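PDB 2VF7: excinuclease ABC, subunit A. from Deinococcus radiodurans, which binds DNA and hydrolyses ATP as a zinc-containing ABC-family UvrA protein, probably taking part in the recognition of damaged DNA during excision repair. Local coordinates for residues L615-Y627 with E675-V689. The protein carries 1 engineered substitution. Numbering follows the deposited sequence.
Sequences LFAATPLAKKRGY and ETLEVEYRGKNIADV
Phe616, near the end of helix 609-617, pushes its ring into the bend that segment 675-689 makes between Val679 and Val689. From CB, the first torsion (chi1 -87°) brings the ring's end nearer that segment. CD1 meets Ile686 CD1 and CD2 passes Tyr681 CB; CE1 also touches Ile686 CD1, CE2 lies 3.5 Å from Lys684 O and close to Val679 O, and CZ reaches Asn685 O and Val689 CG1. The ring is thus clasped: Tyr681 CB sits over one face, 3.8 Å from the centroid, and Ile686 covers the other. A flat, apolar ring suits this slot, since Val679 O and Lys684 O can lie beside its weakly positive C-H edge. With an alanine at this position, Tyr681 CB and Ile686 CD1 would probably face a gap, and the carbonyls of Lys684 and Asn685 would lose their ring neighbour. Next door, Leu615 CB stands over the Tyr681 ring in a CH-pi contact, 4.2 Å from its centroid.

Val679, being branched, fills both sides of the middle. CG1, anti to the backbone N (chi1 -176°), faces Ala622 CB and Thr619 OG1, the hydroxyl being occupied by its bond to Phe616 O (2.6 Å). CG2 meets Leu621 CD2 and the edge of Tyr627.

Tyr627 OH donates to Glu675 OE2 over 2.8 Å, on the anti side of the carboxylate, while long Arg625 reaches Glu678 OE2 through NH2 in a salt bridge (3.1 Å), its hydrogen bond weak at 128°. Helices 609-617 and 620-624 are thereby joined to the loop entering helix 686-690, which an Asn685-Asp688 capping box starts; Ile686's side chain is about 10 Å from those of the zinc ligands Cys641 and Cys667. Apolar groups fill the interior, and the cross-segment hydrogen bonds lie at a more exposed margin where two glutamates meet Arg625 and Tyr627.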
loop_
_atom_site.group_PDB
_atom_site.type_symbol
_atom_site.label_atom_id
_atom_site.label_comp_id
_atom_site.label_asym_id
_atom_site.label_seq_id
_atom_site.Cartn_x
_atom_site.Cartn_y
_atom_site.Cartn_z
ATOM N N LEU A 615 20.429 42.183 -5.941
ATOM C CA LEU A 615 20.659 42.952 -4.706
ATOM C C LEU A 615 21.537 42.209 -3.726
ATOM O O LEU A 615 22.191 42.820 -2.881
ATOM C CB LEU A 615 19.331 43.271 -3.996
ATOM C CG LEU A 615 18.268 44.188 -4.616
ATOM C CD1 LEU A 615 16.990 44.223 -3.789
ATOM C CD2 LEU A 615 18.817 45.613 -4.856
ATOM N N PHE A 616 21.496 40.881 -3.788
ATOM C CA PHE A 616 22.362 40.028 -2.962
ATOM C C PHE A 616 23.788 39.983 -3.509
ATOM O O PHE A 616 24.743 40.028 -2.748
ATOM C CB PHE A 616 21.765 38.618 -2.827
ATOM C CG PHE A 616 20.777 38.479 -1.677
ATOM C CD1 PHE A 616 19.441 38.797 -1.850
ATOM C CD2 PHE A 616 21.205 38.043 -0.427
ATOM C CE1 PHE A 616 18.541 38.711 -0.790
ATOM C CE2 PHE A 616 20.324 37.946 0.630
ATOM C CZ PHE A 616 18.983 38.267 0.456
ATOM N N ALA A 617 23.919 39.923 -4.831
ATOM C CA ALA A 617 25.211 39.896 -5.500
ATOM C C ALA A 617 26.017 41.189 -5.326
ATOM O O ALA A 617 27.223 41.204 -5.594
ATOM C CB ALA A 617 25.016 39.598 -6.967
ATOM N N ALA A 618 25.349 42.263 -4.884
ATOM C CA ALA A 618 25.981 43.585 -4.698
ATOM C C ALA A 618 26.409 43.904 -3.253
ATOM O O ALA A 618 26.799 45.032 -2.951
ATOM C CB ALA A 618 25.067 44.667 -5.224
ATOM N N THR A 619 26.349 42.913 -2.371
ATOM C CA THR A 619 26.682 43.093 -0.956
ATOM C C THR A 619 28.163 42.892 -0.723
ATOM O O THR A 619 28.816 42.170 -1.492
ATOM C CB THR A 619 25.871 42.131 -0.028
ATOM O OG1 THR A 619 25.947 40.797 -0.525
ATOM C CG2 THR A 619 24.419 42.547 0.029
ATOM N N PRO A 620 28.714 43.563 0.318
ATOM C CA PRO A 620 30.116 43.454 0.718
ATOM C C PRO A 620 30.683 42.032 0.806
ATOM O O PRO A 620 31.850 41.822 0.435
ATOM C CB PRO A 620 30.155 44.126 2.104
ATOM C CG PRO A 620 28.755 44.564 2.415
ATOM C CD PRO A 620 27.989 44.547 1.147
ATOM N N LEU A 621 29.895 41.080 1.310
ATOM C CA LEU A 621 30.384 39.702 1.488
ATOM C C LEU A 621 30.334 38.883 0.200
ATOM O O LEU A 621 31.240 38.084 -0.065
ATOM C CB LEU A 621 29.665 38.979 2.636
ATOM C CG LEU A 621 30.085 37.549 2.995
ATOM C CD1 LEU A 621 31.484 37.446 3.650
ATOM C CD2 LEU A 621 29.018 36.900 3.874
ATOM N N ALA A 622 29.285 39.091 -0.592
ATOM C CA ALA A 622 29.161 38.475 -1.909
ATOM C C ALA A 622 30.261 38.982 -2.828
ATOM O O ALA A 622 30.774 38.241 -3.664
ATOM C CB ALA A 622 27.792 38.755 -2.508
ATOM N N LYS A 623 30.635 40.245 -2.654
ATOM C CA LYS A 623 31.701 40.844 -3.451
ATOM C C LYS A 623 33.082 40.256 -3.128
ATOM O O LYS A 623 33.871 40.020 -4.040
ATOM C CB LYS A 623 31.676 42.361 -3.294
ATOM C CG LYS A 623 31.502 43.121 -4.611
ATOM C CD LYS A 623 30.393 42.519 -5.472
ATOM C CE LYS A 623 29.741 43.566 -6.377
ATOM N NZ LYS A 623 30.684 44.199 -7.358
ATOM N N LYS A 624 33.343 40.003 -1.841
ATOM C CA LYS A 624 34.571 39.341 -1.367
ATOM C C LYS A 624 34.805 37.980 -2.014
ATOM O O LYS A 624 35.913 37.682 -2.482
ATOM C CB LYS A 624 34.522 39.125 0.147
ATOM C CG LYS A 624 35.260 40.129 0.991
ATOM C CD LYS A 624 35.324 39.648 2.442
ATOM C CE LYS A 624 36.755 39.284 2.864
ATOM N NZ LYS A 624 37.179 37.894 2.484
ATOM N N ARG A 625 33.780 37.132 -1.966
ATOM C CA ARG A 625 33.793 35.872 -2.677
ATOM C C ARG A 625 33.434 36.193 -4.113
ATOM O O ARG A 625 32.837 37.226 -4.393
ATOM C CB ARG A 625 32.757 34.925 -2.104
ATOM C CG ARG A 625 32.989 34.457 -0.673
ATOM C CD ARG A 625 32.026 35.150 0.269
ATOM N NE ARG A 625 31.242 34.243 1.122
ATOM C CZ ARG A 625 31.637 33.772 2.304
ATOM N NH1 ARG A 625 32.841 34.078 2.791
ATOM N NH2 ARG A 625 30.831 32.996 3.006
ATOM N N GLY A 626 33.776 35.323 -5.043
ATOM C CA GLY A 626 33.467 35.635 -6.427
ATOM C C GLY A 626 32.063 35.191 -6.773
ATOM O O GLY A 626 31.909 34.299 -7.615
ATOM N N TYR A 627 31.055 35.778 -6.107
ATOM C CA TYR A 627 29.629 35.414 -6.323
ATOM C C TYR A 627 28.986 36.392 -7.295
ATOM O O TYR A 627 29.219 37.617 -7.215
ATOM C CB TYR A 627 28.773 35.479 -5.043
ATOM C CG TYR A 627 29.059 34.519 -3.900
ATOM C CD1 TYR A 627 29.927 33.444 -4.035
ATOM C CD2 TYR A 627 28.410 34.691 -2.674
ATOM C CE1 TYR A 627 30.163 32.578 -2.960
ATOM C CE2 TYR A 627 28.638 33.842 -1.603
ATOM C CZ TYR A 627 29.502 32.782 -1.748
ATOM O OH TYR A 627 29.719 31.933 -0.677
ATOM N N GLU A 675 26.686 28.048 3.043
ATOM C CA GLU A 675 27.616 29.118 2.717
ATOM C C GLU A 675 26.907 30.267 1.999
ATOM O O GLU A 675 27.270 31.428 2.164
ATOM C CB GLU A 675 28.749 28.551 1.870
ATOM C CG GLU A 675 29.683 29.575 1.306
ATOM C CD GLU A 675 30.750 28.950 0.467
ATOM O OE1 GLU A 675 30.946 27.717 0.597
ATOM O OE2 GLU A 675 31.403 29.689 -0.310
ATOM N N THR A 676 25.874 29.934 1.226
ATOM C CA THR A 676 25.052 30.937 0.546
ATOM C C THR A 676 24.193 31.736 1.542
ATOM O O THR A 676 23.882 32.896 1.297
ATOM C CB THR A 676 24.178 30.273 -0.539
ATOM O OG1 THR A 676 24.995 29.423 -1.355
ATOM C CG2 THR A 676 23.517 31.295 -1.404
ATOM N N LEU A 677 23.853 31.128 2.682
ATOM C CA LEU A 677 22.906 31.732 3.631
ATOM C C LEU A 677 23.608 32.623 4.655
ATOM O O LEU A 677 22.957 33.305 5.462
ATOM C CB LEU A 677 22.068 30.653 4.348
ATOM C CG LEU A 677 21.225 29.666 3.532
ATOM C CD1 LEU A 677 20.978 28.401 4.348
ATOM C CD2 LEU A 677 19.918 30.281 3.109
ATOM N N GLU A 678 24.937 32.599 4.610
ATOM C CA GLU A 678 25.787 33.505 5.394
ATOM C C GLU A 678 25.777 34.944 4.875
ATOM O O GLU A 678 26.201 35.861 5.594
ATOM C CB GLU A 678 27.238 32.987 5.420
ATOM C CG GLU A 678 27.436 31.689 6.193
ATOM C CD GLU A 678 28.898 31.320 6.342
ATOM O OE1 GLU A 678 29.199 30.316 7.047
ATOM O OE2 GLU A 678 29.754 32.032 5.764
ATOM N N VAL A 679 25.319 35.131 3.634
ATOM C CA VAL A 679 25.247 36.449 2.984
ATOM C C VAL A 679 23.898 37.109 3.266
ATOM O O VAL A 679 22.839 36.527 2.988
ATOM C CB VAL A 679 25.478 36.361 1.436
ATOM C CG1 VAL A 679 25.494 37.755 0.792
ATOM C CG2 VAL A 679 26.771 35.581 1.106
ATOM N N GLU A 680 23.939 38.328 3.809
ATOM C CA GLU A 680 22.710 39.054 4.131
ATOM C C GLU A 680 22.582 40.428 3.464
ATOM O O GLU A 680 23.484 41.278 3.552
ATOM C CB GLU A 680 22.563 39.215 5.638
ATOM C CG GLU A 680 22.482 37.930 6.429
ATOM C CD GLU A 680 22.614 38.186 7.926
ATOM O OE1 GLU A 680 23.083 39.268 8.308
ATOM O OE2 GLU A 680 22.238 37.313 8.728
ATOM N N TYR A 681 21.451 40.626 2.801
ATOM C CA TYR A 681 21.006 41.939 2.316
ATOM C C TYR A 681 20.042 42.518 3.346
ATOM O O TYR A 681 18.946 41.970 3.563
ATOM C CB TYR A 681 20.309 41.804 0.953
ATOM C CG TYR A 681 19.533 43.034 0.505
ATOM C CD1 TYR A 681 20.187 44.201 0.087
ATOM C CD2 TYR A 681 18.142 43.026 0.480
ATOM C CE1 TYR A 681 19.470 45.330 -0.328
ATOM C CE2 TYR A 681 17.431 44.137 0.067
ATOM C CZ TYR A 681 18.097 45.276 -0.333
ATOM O OH TYR A 681 17.357 46.354 -0.738
ATOM N N ARG A 682 20.470 43.607 3.978
ATOM C CA ARG A 682 19.713 44.311 5.012
ATOM C C ARG A 682 19.231 43.410 6.140
ATOM O O ARG A 682 18.049 43.445 6.508
ATOM C CB ARG A 682 18.540 45.097 4.407
ATOM C CG ARG A 682 18.903 46.454 3.817
ATOM C CD ARG A 682 17.636 47.281 3.699
ATOM N NE ARG A 682 16.880 46.965 2.490
ATOM C CZ ARG A 682 15.555 47.058 2.376
ATOM N NH1 ARG A 682 14.806 47.427 3.408
ATOM N NH2 ARG A 682 14.972 46.763 1.217
ATOM N N GLY A 683 20.152 42.609 6.679
ATOM C CA GLY A 683 19.877 41.717 7.814
ATOM C C GLY A 683 18.973 40.518 7.542
ATOM O O GLY A 683 18.487 39.890 8.488
ATOM N N LYS A 684 18.753 40.206 6.257
ATOM C CA LYS A 684 18.009 39.019 5.823
ATOM C C LYS A 684 18.833 38.131 4.879
ATOM O O LYS A 684 19.426 38.638 3.931
ATOM C CB LYS A 684 16.747 39.454 5.074
ATOM C CG LYS A 684 15.699 40.135 5.937
ATOM C CD LYS A 684 14.286 39.881 5.414
ATOM C CE LYS A 684 13.247 40.636 6.264
ATOM N NZ LYS A 684 13.522 40.510 7.729
ATOM N N ASN A 685 18.868 36.813 5.099
ATOM C CA ASN A 685 19.510 35.930 4.109
ATOM C C ASN A 685 18.542 35.683 2.966
ATOM O O ASN A 685 17.469 36.253 2.975
ATOM C CB ASN A 685 20.141 34.640 4.705
ATOM C CG ASN A 685 19.142 33.754 5.468
ATOM O OD1 ASN A 685 18.005 33.586 5.055
ATOM N ND2 ASN A 685 19.581 33.189 6.587
ATOM N N ILE A 686 18.903 34.885 1.969
ATOM C CA ILE A 686 18.046 34.750 0.787
ATOM C C ILE A 686 16.810 33.886 1.089
ATOM O O ILE A 686 15.785 33.995 0.408
ATOM C CB ILE A 686 18.833 34.207 -0.465
ATOM C CG1 ILE A 686 17.957 34.208 -1.734
ATOM C CG2 ILE A 686 19.380 32.789 -0.214
ATOM C CD1 ILE A 686 17.600 35.615 -2.346
ATOM N N ALA A 687 16.927 33.027 2.101
ATOM C CA ALA A 687 15.839 32.168 2.566
ATOM C C ALA A 687 14.952 32.974 3.488
ATOM O O ALA A 687 13.756 32.697 3.601
ATOM C CB ALA A 687 16.409 30.962 3.309
ATOM N N ASP A 688 15.548 33.977 4.144
ATOM C CA ASP A 688 14.802 34.929 4.959
ATOM C C ASP A 688 13.834 35.675 4.069
ATOM O O ASP A 688 12.683 35.879 4.474
ATOM C CB ASP A 688 15.707 35.924 5.689
ATOM C CG ASP A 688 16.287 35.380 7.001
ATOM O OD1 ASP A 688 17.424 35.753 7.317
ATOM O OD2 ASP A 688 15.624 34.614 7.730
ATOM N N VAL A 689 14.252 36.055 2.852
ATOM C CA VAL A 689 13.308 36.738 1.950
ATOM C C VAL A 689 12.243 35.825 1.331
ATOM O O VAL A 689 11.102 36.193 1.252
ATOM C CB VAL A 689 13.957 37.726 0.875
ATOM C CG1 VAL A 689 15.264 38.406 1.375
ATOM C CG2 VAL A 689 14.134 37.115 -0.491
#